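Local structure of ATP-dependent RNA helicase HrpB (6EUD) at residues A[11-16]-A[38-43]; A[242-247]-A[263-268]; A[246-251]-A[272-277]; A[287-292]-A[332-337]. The protein hydrolyses ATP to ADP and phosphate as a DExH-box NTPase of the RNA helicase class that binds single-stranded RNA. All blocks are in the same frame, centred on the assembly; numbering follows the deposited sequence.

How the interactions relate
Near the N terminus, interaction 1 brings 38-43 back onto 11-16, closing a loop that holds strand 26-29 and the predicted ATP-binding loop in the first helicase domain. The other three lie in the second. Interactions 2 and 3 set out from the same piece of chain, sharing Cys246 and Pro247, and their loops overlap: 242-247 meets the turn before strand 269-274, and 246-251 meets the end of that strand. Interaction 4 follows in series, closing a longer loop by pairing 287-292 with 332-337. In the sheet, strand 217-221 lies between strands 269-274 and 287-302, linking interactions 3 and 4. Interaction 1 stays apart, its nearest atoms about 14 Å from those of interaction 3.

Interaction 1 (A[11-16]-A[38-43]); sequences AVLPEL and TWLPLQ
Leu13 reaches into the start of the helix at 40-45 with both of its methyl branches. CD1 of Leu13 meets CD1 of Leu40 at 3.7 Å, while the other branch, CD2 of Leu13, lies 4.0 Å from CB of Gln43. That same CD2 also approaches CH2 of Trp39, at 4.2 Å, and there the leucine and the indole cross at about a right angle. One turn of helix later, CD2 of Leu16 lies against CD2 of Leu40 at 3.6 Å, so that Leu40 receives Leu13 on one methyl and Leu16 mainly on the other. The contacts across the interface are between carbon atoms, chiefly leucine methyls. Both leucines of the first helix carry CG anti to the backbone N (chi1 175° in Leu13, -160° in Leu16), which sets CG beside the carbonyl carbon, on the side of the partner helix. Their spacing comes from the first helical turn, where Leu16 N bonds to Val12 O at 3.2 Å. Residues 38-43 directly follow the P-loop, Ala30 to Ser37, predicted to bind ATP, and Trp39 lies near its Gly35. The pair packs on strand 26-29 of the RecA-like sheet, Leu16 on Val26 and Leu40 on Leu28. Strand 176-178 adds Val177 against Leu16, and helix 61-74 brings Leu74 to Trp39.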
loop_
_atom_site.group_PDB
_atom_site.type_symbol
_atom_site.label_atom_id
_atom_site.label_comp_id
_atom_site.label_asym_id
_atom_site.label_seq_id
_atom_site.Cartn_x
_atom_site.Cartn_y
_atom_site.Cartn_z
ATOM N N ALA A 11 0.150 40.806 -7.591
ATOM C CA ALA A 11 -1.007 41.461 -6.981
ATOM C C ALA A 11 -1.421 40.814 -5.666
ATOM O O ALA A 11 -2.307 41.313 -4.975
ATOM C CB ALA A 11 -2.190 41.470 -7.958
ATOM N N VAL A 12 -0.776 39.707 -5.317
ATOM C CA VAL A 12 -1.151 38.962 -4.125
ATOM C C VAL A 12 0.016 38.960 -3.123
ATOM O O VAL A 12 -0.142 38.573 -1.964
ATOM C CB VAL A 12 -1.594 37.521 -4.502
ATOM C CG1 VAL A 12 -0.405 36.663 -4.921
ATOM C CG2 VAL A 12 -2.369 36.876 -3.375
ATOM N N LEU A 13 1.171 39.444 -3.580
ATOM C CA LEU A 13 2.415 39.464 -2.796
ATOM C C LEU A 13 2.341 40.167 -1.431
ATOM O O LEU A 13 2.877 39.645 -0.449
ATOM C CB LEU A 13 3.539 40.105 -3.622
ATOM C CG LEU A 13 4.874 40.310 -2.903
ATOM C CD1 LEU A 13 5.448 38.982 -2.418
ATOM C CD2 LEU A 13 5.850 41.023 -3.818
ATOM N N PRO A 14 1.704 41.352 -1.357
ATOM C CA PRO A 14 1.646 41.982 -0.034
ATOM C C PRO A 14 0.882 41.148 0.997
ATOM O O PRO A 14 1.324 41.051 2.140
ATOM C CB PRO A 14 0.929 43.310 -0.308
ATOM C CG PRO A 14 1.183 43.578 -1.758
ATOM C CD PRO A 14 1.144 42.229 -2.401
ATOM N N GLU A 15 -0.236 40.550 0.596
ATOM C CA GLU A 15 -0.993 39.663 1.481
ATOM C C GLU A 15 -0.131 38.500 1.969
ATOM O O GLU A 15 -0.264 38.048 3.110
ATOM C CB GLU A 15 -2.241 39.129 0.769
ATOM C CG GLU A 15 -3.006 38.061 1.550
ATOM C CD GLU A 15 -4.303 37.650 0.872
ATOM O OE1 GLU A 15 -4.322 37.545 -0.373
ATOM O OE2 GLU A 15 -5.304 37.433 1.587
ATOM N N LEU A 16 0.754 38.033 1.091
ATOM C CA LEU A 16 1.630 36.901 1.378
ATOM C C LEU A 16 2.719 37.249 2.391
ATOM O O LEU A 16 3.010 36.465 3.296
ATOM C CB LEU A 16 2.280 36.392 0.091
ATOM C CG LEU A 16 2.827 34.969 0.173
ATOM C CD1 LEU A 16 1.700 33.990 0.450
ATOM C CD2 LEU A 16 3.569 34.604 -1.096
ATOM N N THR A 38 8.355 31.127 -11.160
ATOM C CA THR A 38 9.362 31.828 -11.944
ATOM C C THR A 38 9.483 33.303 -11.572
ATOM O O THR A 38 10.112 34.090 -12.284
ATOM C CB THR A 38 9.051 31.717 -13.447
ATOM O OG1 THR A 38 7.687 32.091 -13.684
ATOM C CG2 THR A 38 9.273 30.290 -13.926
ATOM N N TRP A 39 8.881 33.682 -10.454
ATOM C CA TRP A 39 8.977 35.059 -10.015
ATOM C C TRP A 39 9.017 35.130 -8.509
ATOM O O TRP A 39 10.025 35.530 -7.938
ATOM C CB TRP A 39 7.806 35.885 -10.548
ATOM C CG TRP A 39 7.997 37.357 -10.387
ATOM C CD1 TRP A 39 8.806 38.154 -11.136
ATOM C CD2 TRP A 39 7.358 38.214 -9.431
ATOM N NE1 TRP A 39 8.719 39.453 -10.705
ATOM C CE2 TRP A 39 7.833 39.521 -9.663
ATOM C CE3 TRP A 39 6.430 38.007 -8.403
ATOM C CZ2 TRP A 39 7.415 40.618 -8.901
ATOM C CZ3 TRP A 39 6.012 39.107 -7.647
ATOM C CH2 TRP A 39 6.507 40.390 -7.901
ATOM N N LEU A 40 7.927 34.705 -7.876
ATOM C CA LEU A 40 7.713 34.896 -6.438
ATOM C C LEU A 40 8.906 34.597 -5.492
ATOM O O LEU A 40 9.086 35.310 -4.500
ATOM C CB LEU A 40 6.500 34.071 -5.996
ATOM C CG LEU A 40 5.983 34.336 -4.580
ATOM C CD1 LEU A 40 5.884 35.831 -4.277
ATOM C CD2 LEU A 40 4.641 33.673 -4.386
ATOM N N PRO A 41 9.718 33.556 -5.777
ATOM C CA PRO A 41 10.867 33.308 -4.892
ATOM C C PRO A 41 11.809 34.497 -4.634
ATOM O O PRO A 41 12.127 34.755 -3.475
ATOM C CB PRO A 41 11.616 32.195 -5.625
ATOM C CG PRO A 41 10.545 31.430 -6.282
ATOM C CD PRO A 41 9.525 32.439 -6.721
ATOM N N LEU A 42 12.242 35.192 -5.681
ATOM C CA LEU A 42 13.161 36.319 -5.545
ATOM C C LEU A 42 12.646 37.399 -4.596
ATOM O O LEU A 42 13.428 38.037 -3.888
ATOM C CB LEU A 42 13.421 36.945 -6.913
ATOM C CG LEU A 42 14.107 36.086 -7.967
ATOM C CD1 LEU A 42 14.133 36.834 -9.296
ATOM C CD2 LEU A 42 15.509 35.701 -7.515
ATOM N N GLN A 43 11.332 37.612 -4.588
ATOM C CA GLN A 43 10.746 38.705 -3.808
ATOM C C GLN A 43 10.600 38.345 -2.330
ATOM O O GLN A 43 10.532 39.224 -1.471
ATOM C CB GLN A 43 9.388 39.149 -4.397
ATOM C CG GLN A 43 9.440 39.797 -5.813
ATOM C CD GLN A 43 10.128 38.958 -6.897
ATOM O OE1 GLN A 43 10.451 37.794 -6.689
ATOM N NE2 GLN A 43 10.394 39.574 -8.041
#

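Interaction 2 (A[242-247]-A[263-268]); sequences DVLLCP and PAPQGM
Asp242 meets Gly267 and Met268 just before its strand begins. Its carbonyl does most of the touching: Asp242 O lies 3.2 Å from CB of Met268 and 3.6 Å from CG of Met268, so the methionine stem runs past the oxygen. CB of Asp242 also comes within 4.1 Å of Gly267 O, a looser approach at the surface. Two residues on, Leu244 points toward the loop and offers a single methyl. CD2 of Leu244 is 4.0 Å from CD of Pro265, the leucine crossing the proline at about a right angle, and 4.3 Å from CE of Met268. The bend of Met268 at chi3 (-53°) places that CE near the leucine. Both partners belong to a type II beta turn from Pro265 to Met268, closed by Met268 N to Pro265 O at 3.1 Å. At Gly267, phi of 90° would jam any CB against the carbonyl O of Gln266. The turn leads from helix 256-261 into strand 269-274, whose Arg269 makes backbone hydrogen bonds with Asp242 and Leu244. Leu245 packs on Gln232 and Leu235 of helix 225-236, whereas Cys246 touches Lys259 and Ala260 of helix 256-261.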
loop_
_atom_site.group_PDB
_atom_site.type_symbol
_atom_site.label_atom_id
_atom_site.label_comp_id
_atom_site.label_asym_id
_atom_site.label_seq_id
_atom_site.Cartn_x
_atom_site.Cartn_y
_atom_site.Cartn_z
ATOM N N ASP A 242 -7.597 22.015 -42.030
ATOM C CA ASP A 242 -7.267 23.136 -41.159
ATOM C C ASP A 242 -6.822 22.679 -39.759
ATOM O O ASP A 242 -6.348 23.484 -38.955
ATOM C CB ASP A 242 -8.464 24.087 -41.048
ATOM C CG ASP A 242 -9.686 23.417 -40.475
ATOM O OD1 ASP A 242 -9.796 22.181 -40.599
ATOM O OD2 ASP A 242 -10.538 24.125 -39.898
ATOM N N VAL A 243 -6.964 21.389 -39.469
ATOM C CA VAL A 243 -6.652 20.904 -38.131
ATOM C C VAL A 243 -5.215 20.421 -38.028
ATOM O O VAL A 243 -4.799 19.493 -38.719
ATOM C CB VAL A 243 -7.587 19.765 -37.693
ATOM C CG1 VAL A 243 -7.201 19.285 -36.315
ATOM C CG2 VAL A 243 -9.025 20.231 -37.692
ATOM N N LEU A 244 -4.473 21.073 -37.146
ATOM C CA LEU A 244 -3.091 20.742 -36.851
ATOM C C LEU A 244 -2.986 19.872 -35.589
ATOM O O LEU A 244 -3.393 20.280 -34.499
ATOM C CB LEU A 244 -2.293 22.035 -36.688
ATOM C CG LEU A 244 -0.811 21.976 -36.366
ATOM C CD1 LEU A 244 -0.101 21.221 -37.461
ATOM C CD2 LEU A 244 -0.292 23.395 -36.267
ATOM N N LEU A 245 -2.445 18.667 -35.750
ATOM C CA LEU A 245 -2.266 17.751 -34.632
ATOM C C LEU A 245 -0.952 17.967 -33.906
ATOM O O LEU A 245 0.116 17.947 -34.514
ATOM C CB LEU A 245 -2.357 16.305 -35.109
ATOM C CG LEU A 245 -3.724 15.892 -35.647
ATOM C CD1 LEU A 245 -3.764 14.392 -35.939
ATOM C CD2 LEU A 245 -4.832 16.285 -34.675
ATOM N N CYS A 246 -1.042 18.133 -32.590
ATOM C CA CYS A 246 0.114 18.457 -31.759
ATOM C C CYS A 246 0.211 17.587 -30.534
ATOM O O CYS A 246 -0.349 17.931 -29.499
ATOM C CB CYS A 246 0.056 19.916 -31.305
ATOM S SG CYS A 246 -0.242 21.074 -32.630
ATOM N N PRO A 247 0.934 16.465 -30.633
ATOM C CA PRO A 247 1.222 15.645 -29.447
ATOM C C PRO A 247 2.034 16.424 -28.424
ATOM O O PRO A 247 2.709 17.370 -28.778
ATOM C CB PRO A 247 2.028 14.471 -30.011
ATOM C CG PRO A 247 2.548 14.976 -31.329
ATOM C CD PRO A 247 1.494 15.880 -31.861
ATOM N N PRO A 263 -0.507 29.243 -29.447
ATOM C CA PRO A 263 -1.737 29.282 -30.238
ATOM C C PRO A 263 -1.528 28.779 -31.661
ATOM O O PRO A 263 -0.464 28.984 -32.235
ATOM C CB PRO A 263 -2.110 30.766 -30.231
ATOM C CG PRO A 263 -1.540 31.274 -28.948
ATOM C CD PRO A 263 -0.249 30.526 -28.769
ATOM N N ALA A 264 -2.536 28.098 -32.194
ATOM C CA ALA A 264 -2.553 27.674 -33.583
ATOM C C ALA A 264 -2.258 28.842 -34.508
ATOM O O ALA A 264 -2.675 29.968 -34.240
ATOM C CB ALA A 264 -3.894 27.064 -33.930
ATOM N N PRO A 265 -1.520 28.580 -35.592
ATOM C CA PRO A 265 -1.270 29.591 -36.631
ATOM C C PRO A 265 -2.569 30.164 -37.194
ATOM O O PRO A 265 -3.620 29.512 -37.090
ATOM C CB PRO A 265 -0.510 28.810 -37.702
ATOM C CG PRO A 265 0.169 27.711 -36.953
ATOM C CD PRO A 265 -0.751 27.343 -35.816
ATOM N N GLN A 266 -2.498 31.357 -37.788
ATOM C CA GLN A 266 -3.692 32.006 -38.323
ATOM C C GLN A 266 -4.350 31.120 -39.377
ATOM O O GLN A 266 -3.669 30.520 -40.213
ATOM C CB GLN A 266 -3.352 33.385 -38.908
ATOM C CG GLN A 266 -4.562 34.156 -39.487
ATOM C CD GLN A 266 -5.619 34.544 -38.427
ATOM O OE1 GLN A 266 -5.313 34.654 -37.232
ATOM N NE2 GLN A 266 -6.864 34.752 -38.871
ATOM N N GLY A 267 -5.673 31.016 -39.307
ATOM C CA GLY A 267 -6.440 30.242 -40.268
ATOM C C GLY A 267 -6.640 28.792 -39.870
ATOM O O GLY A 267 -7.412 28.062 -40.501
ATOM N N MET A 268 -5.952 28.363 -38.820
ATOM C CA MET A 268 -6.026 26.968 -38.421
ATOM C C MET A 268 -6.362 26.784 -36.937
ATOM O O MET A 268 -6.336 27.724 -36.152
ATOM C CB MET A 268 -4.709 26.273 -38.761
ATOM C CG MET A 268 -4.410 26.245 -40.268
ATOM S SD MET A 268 -3.037 25.149 -40.609
ATOM C CE MET A 268 -1.813 25.814 -39.486
#

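Interaction 3 (A[246-251]-A[272-277]); sequences CPLYGA and VLATNI
Cys246 and Val272 pair near the end of a parallel ladder that began earlier in both strands and slackens beyond them. The backbone of Leu273 spans the gap: its N donates to Cys246 O at 3.1 Å and 155°, from above the carbonyl plane, and CA of Val272 adds a C-H contact to the same oxygen at 3.3 Å. Leu273 O receives a weak bond from Leu248 N, 2.9 Å long but bent to 124°. CA of Pro247 adds a C-H contact to Leu273 O. On the face bearing Cys246, Leu248, Val272 and Ala274, the core is apolar: CB of Leu248 lies 4.2 Å from CG1 of Val272 and 4.2 Å from CB of Ala274, with Ala260 of helix 256-261 packed on it. Leu273 turns to the other face, where it meets Ile228 of helix 225-236 and its CD1 approaches the backbone C of Cys246 at 3.9 Å. The two strands with helix 256-261 form a beta-alpha-beta unit of the second RecA-like domain, and Ala274-Thr275-Asn276-Ile277 begins helicase motif V. Beyond Ala274 the chains part: Leu248 O and Thr275 N are already 4.1 Å apart. On the solvent side, Gly250 and Ala251 are exposed and poorly ordered, and neither touches residues 272-277.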
loop_
_atom_site.group_PDB
_atom_site.type_symbol
_atom_site.label_atom_id
_atom_site.label_comp_id
_atom_site.label_asym_id
_atom_site.label_seq_id
_atom_site.Cartn_x
_atom_site.Cartn_y
_atom_site.Cartn_z
ATOM N N CYS A 246 -1.042 18.133 -32.590
ATOM C CA CYS A 246 0.114 18.457 -31.759
ATOM C C CYS A 246 0.211 17.587 -30.534
ATOM O O CYS A 246 -0.349 17.931 -29.499
ATOM C CB CYS A 246 0.056 19.916 -31.305
ATOM S SG CYS A 246 -0.242 21.074 -32.630
ATOM N N PRO A 247 0.934 16.465 -30.633
ATOM C CA PRO A 247 1.222 15.645 -29.447
ATOM C C PRO A 247 2.034 16.424 -28.424
ATOM O O PRO A 247 2.709 17.370 -28.778
ATOM C CB PRO A 247 2.028 14.471 -30.011
ATOM C CG PRO A 247 2.548 14.976 -31.329
ATOM C CD PRO A 247 1.494 15.880 -31.861
ATOM N N LEU A 248 1.954 16.033 -27.165
ATOM C CA LEU A 248 2.672 16.724 -26.111
ATOM C C LEU A 248 3.091 15.751 -25.022
ATOM O O LEU A 248 2.304 15.396 -24.133
ATOM C CB LEU A 248 1.827 17.848 -25.515
ATOM C CG LEU A 248 2.603 18.760 -24.569
ATOM C CD1 LEU A 248 3.748 19.362 -25.318
ATOM C CD2 LEU A 248 1.729 19.845 -24.025
ATOM N N TYR A 249 4.338 15.307 -25.130
ATOM C CA TYR A 249 5.003 14.577 -24.061
ATOM C C TYR A 249 6.452 15.042 -23.936
ATOM O O TYR A 249 7.016 15.573 -24.897
ATOM C CB TYR A 249 4.932 13.069 -24.295
ATOM C CG TYR A 249 5.038 12.604 -25.732
ATOM C CD1 TYR A 249 3.926 12.587 -26.558
ATOM C CD2 TYR A 249 6.233 12.118 -26.242
ATOM C CE1 TYR A 249 4.009 12.134 -27.871
ATOM C CE2 TYR A 249 6.322 11.655 -27.554
ATOM C CZ TYR A 249 5.209 11.667 -28.360
ATOM O OH TYR A 249 5.283 11.215 -29.656
ATOM N N GLY A 250 7.033 14.852 -22.750
ATOM C CA GLY A 250 8.391 15.289 -22.459
ATOM C C GLY A 250 9.461 14.851 -23.451
ATOM O O GLY A 250 10.441 15.562 -23.673
ATOM N N ALA A 251 9.265 13.688 -24.064
ATOM C CA ALA A 251 10.265 13.122 -24.965
ATOM C C ALA A 251 10.177 13.680 -26.383
ATOM O O ALA A 251 10.693 13.073 -27.326
ATOM C CB ALA A 251 10.134 11.602 -24.997
ATOM N N VAL A 272 -4.427 19.394 -29.259
ATOM C CA VAL A 272 -3.287 19.047 -28.442
ATOM C C VAL A 272 -3.600 17.759 -27.713
ATOM O O VAL A 272 -4.570 17.672 -26.964
ATOM C CB VAL A 272 -2.928 20.165 -27.444
ATOM C CG1 VAL A 272 -1.766 19.754 -26.595
ATOM C CG2 VAL A 272 -2.576 21.425 -28.183
ATOM N N LEU A 273 -2.787 16.744 -27.970
ATOM C CA LEU A 273 -2.944 15.447 -27.341
ATOM C C LEU A 273 -1.920 15.364 -26.210
ATOM O O LEU A 273 -0.720 15.346 -26.444
ATOM C CB LEU A 273 -2.760 14.315 -28.361
ATOM C CG LEU A 273 -3.558 14.320 -29.683
ATOM C CD1 LEU A 273 -2.834 15.095 -30.797
ATOM C CD2 LEU A 273 -3.894 12.894 -30.142
ATOM N N ALA A 274 -2.396 15.322 -24.974
ATOM C CA ALA A 274 -1.505 15.427 -23.829
ATOM C C ALA A 274 -1.856 14.425 -22.746
ATOM O O ALA A 274 -2.976 13.892 -22.714
ATOM C CB ALA A 274 -1.541 16.853 -23.261
ATOM N N THR A 275 -0.888 14.174 -21.867
ATOM C CA THR A 275 -1.120 13.468 -20.609
ATOM C C THR A 275 -1.532 14.481 -19.552
ATOM O O THR A 275 -1.543 15.684 -19.833
ATOM C CB THR A 275 0.131 12.745 -20.138
ATOM O OG1 THR A 275 1.153 13.721 -19.910
ATOM C CG2 THR A 275 0.605 11.762 -21.191
ATOM N N ASN A 276 -1.813 14.032 -18.325
ATOM C CA ASN A 276 -2.303 14.970 -17.304
ATOM C C ASN A 276 -1.275 16.000 -16.813
ATOM O O ASN A 276 -1.552 16.774 -15.901
ATOM C CB ASN A 276 -2.896 14.216 -16.105
ATOM C CG ASN A 276 -1.927 13.260 -15.466
ATOM O OD1 ASN A 276 -0.745 13.198 -15.821
ATOM N ND2 ASN A 276 -2.432 12.488 -14.510
ATOM N N ILE A 277 -0.109 16.051 -17.441
ATOM C CA ILE A 277 0.800 17.158 -17.179
ATOM C C ILE A 277 0.169 18.478 -17.645
ATOM O O ILE A 277 0.575 19.556 -17.211
ATOM C CB ILE A 277 2.148 16.968 -17.875
ATOM C CG1 ILE A 277 2.020 17.247 -19.372
ATOM C CG2 ILE A 277 2.654 15.556 -17.635
ATOM C CD1 ILE A 277 3.341 17.451 -20.056
#

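Interaction 4 (A[287-292]-A[332-337]); sequences IRLVVD and PGISLH
Arg288 and Gly333 lie level at the start of the contact, and the parallel pairing, within the sheet of the second RecA-like domain, runs from Leu289-Ile334 to Asp292-His337. Four backbone hydrogen bonds hold the ladder, from Ile334 N to Arg288 O at 2.9 Å to a nearly straight one, Asp292 N to Leu336 O, at 2.8 Å. Gly333 fits closely, since a CB on it would clash with Arg288 O. Apolar packing lies on the face of Leu289, Ile334, Val291 and Leu336: CD2 of Leu289 runs beside Ile334, 3.9 Å from its CB, with Met210 of helix 199-213 over Ile334 and Leu336. On the other face, CG1 of Val290 sits 3.7 Å from OG of Ser335. Polar side chains close the two ends. Arg288, bent at chi3 (-69°), grips Pro332 O side-on, with NE and NH2 each 3.1 Å from that oxygen and the oxygen in the guanidinium plane; its NH1 bonds to Ser215 O. An alanine here would probably leave the carbonyls of Pro332 and Ser215 without these donors and let the loop before Gly333 move more freely. At the far end, Asp292 OD1 forms a salt bridge with Arg323, and His337 NE2 is bonded to Arg188. The carboxylate and imidazole planes stand 85° apart, and His337 ND1 donates to the anti lone pair of Asp292 OD2 at 2.8 Å.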
loop_
_atom_site.group_PDB
_atom_site.type_symbol
_atom_site.label_atom_id
_atom_site.label_comp_id
_atom_site.label_asym_id
_atom_site.label_seq_id
_atom_site.Cartn_x
_atom_site.Cartn_y
_atom_site.Cartn_z
ATOM N N ILE A 287 -6.960 27.452 -26.106
ATOM C CA ILE A 287 -7.881 26.328 -25.930
ATOM C C ILE A 287 -9.236 26.786 -25.423
ATOM O O ILE A 287 -9.294 27.552 -24.464
ATOM C CB ILE A 287 -7.293 25.274 -24.947
ATOM C CG1 ILE A 287 -5.918 24.804 -25.439
ATOM C CG2 ILE A 287 -8.241 24.089 -24.792
ATOM C CD1 ILE A 287 -5.956 24.006 -26.777
ATOM N N ARG A 288 -10.317 26.330 -26.061
ATOM C CA ARG A 288 -11.674 26.507 -25.500
ATOM C C ARG A 288 -12.498 25.199 -25.551
ATOM O O ARG A 288 -13.624 25.153 -25.084
ATOM C CB ARG A 288 -12.426 27.645 -26.215
ATOM C CG ARG A 288 -12.984 27.287 -27.559
ATOM C CD ARG A 288 -13.938 28.364 -28.092
ATOM N NE ARG A 288 -15.187 28.439 -27.331
ATOM C CZ ARG A 288 -16.342 27.886 -27.705
ATOM N NH1 ARG A 288 -16.425 27.201 -28.835
ATOM N NH2 ARG A 288 -17.419 28.024 -26.947
ATOM N N LEU A 289 -11.915 24.138 -26.105
ATOM C CA LEU A 289 -12.519 22.797 -26.110
ATOM C C LEU A 289 -11.605 21.790 -25.407
ATOM O O LEU A 289 -10.413 21.721 -25.696
ATOM C CB LEU A 289 -12.777 22.319 -27.539
ATOM C CG LEU A 289 -13.561 23.280 -28.445
ATOM C CD1 LEU A 289 -13.685 22.705 -29.842
ATOM C CD2 LEU A 289 -14.927 23.582 -27.854
ATOM N N VAL A 290 -12.162 21.010 -24.487
ATOM C CA VAL A 290 -11.436 19.904 -23.901
ATOM C C VAL A 290 -12.151 18.560 -24.184
ATOM O O VAL A 290 -13.388 18.447 -24.153
ATOM C CB VAL A 290 -11.244 20.127 -22.381
ATOM C CG1 VAL A 290 -10.939 18.828 -21.646
ATOM C CG2 VAL A 290 -10.148 21.187 -22.125
ATOM N N VAL A 291 -11.361 17.543 -24.495
ATOM C CA VAL A 291 -11.882 16.194 -24.517
ATOM C C VAL A 291 -11.085 15.399 -23.512
ATOM O O VAL A 291 -9.870 15.283 -23.605
ATOM C CB VAL A 291 -11.823 15.534 -25.927
ATOM C CG1 VAL A 291 -12.315 14.086 -25.852
ATOM C CG2 VAL A 291 -12.655 16.343 -26.939
ATOM N N ASP A 292 -11.802 14.854 -22.542
ATOM C CA ASP A 292 -11.218 14.174 -21.403
ATOM C C ASP A 292 -11.610 12.686 -21.408
ATOM O O ASP A 292 -12.799 12.328 -21.209
ATOM C CB ASP A 292 -11.668 14.867 -20.104
ATOM C CG ASP A 292 -11.280 14.088 -18.857
ATOM O OD1 ASP A 292 -10.222 13.416 -18.864
ATOM O OD2 ASP A 292 -12.039 14.144 -17.868
ATOM N N PRO A 332 -15.484 31.479 -22.643
ATOM C CA PRO A 332 -16.384 30.363 -22.320
ATOM C C PRO A 332 -16.123 29.167 -23.219
ATOM O O PRO A 332 -16.021 29.317 -24.451
ATOM C CB PRO A 332 -17.774 30.936 -22.586
ATOM C CG PRO A 332 -17.601 32.400 -22.347
ATOM C CD PRO A 332 -16.228 32.736 -22.841
ATOM N N GLY A 333 -16.033 27.991 -22.602
ATOM C CA GLY A 333 -15.581 26.809 -23.298
ATOM C C GLY A 333 -16.490 25.632 -23.098
ATOM O O GLY A 333 -17.573 25.753 -22.550
ATOM N N ILE A 334 -16.037 24.482 -23.575
ATOM C CA ILE A 334 -16.810 23.251 -23.571
ATOM C C ILE A 334 -15.873 22.092 -23.240
ATOM O O ILE A 334 -14.770 22.007 -23.788
ATOM C CB ILE A 334 -17.482 22.988 -24.938
ATOM C CG1 ILE A 334 -18.272 24.211 -25.411
ATOM C CG2 ILE A 334 -18.371 21.743 -24.900
ATOM C CD1 ILE A 334 -18.811 24.057 -26.818
ATOM N N SER A 335 -16.312 21.214 -22.349
ATOM C CA SER A 335 -15.542 20.038 -21.965
ATOM C C SER A 335 -16.381 18.779 -22.187
ATOM O O SER A 335 -17.516 18.687 -21.708
ATOM C CB SER A 335 -15.110 20.137 -20.503
ATOM O OG SER A 335 -14.313 19.037 -20.102
ATOM N N LEU A 336 -15.832 17.826 -22.935
ATOM C CA LEU A 336 -16.491 16.549 -23.175
ATOM C C LEU A 336 -15.762 15.394 -22.447
ATOM O O LEU A 336 -14.588 15.093 -22.737
ATOM C CB LEU A 336 -16.567 16.270 -24.688
ATOM C CG LEU A 336 -17.113 14.895 -25.102
ATOM C CD1 LEU A 336 -18.572 14.691 -24.633
ATOM C CD2 LEU A 336 -17.008 14.674 -26.610
ATOM N N HIS A 337 -16.444 14.761 -21.499
ATOM C CA HIS A 337 -15.851 13.655 -20.765
ATOM C C HIS A 337 -16.305 12.319 -21.347
ATOM O O HIS A 337 -17.494 12.059 -21.454
ATOM C CB HIS A 337 -16.196 13.776 -19.275
ATOM C CG HIS A 337 -15.787 15.101 -18.674
ATOM N ND1 HIS A 337 -14.522 15.340 -18.165
ATOM C CD2 HIS A 337 -16.466 16.266 -18.535
ATOM C CE1 HIS A 337 -14.446 16.581 -17.723
ATOM N NE2 HIS A 337 -15.615 17.166 -17.934
#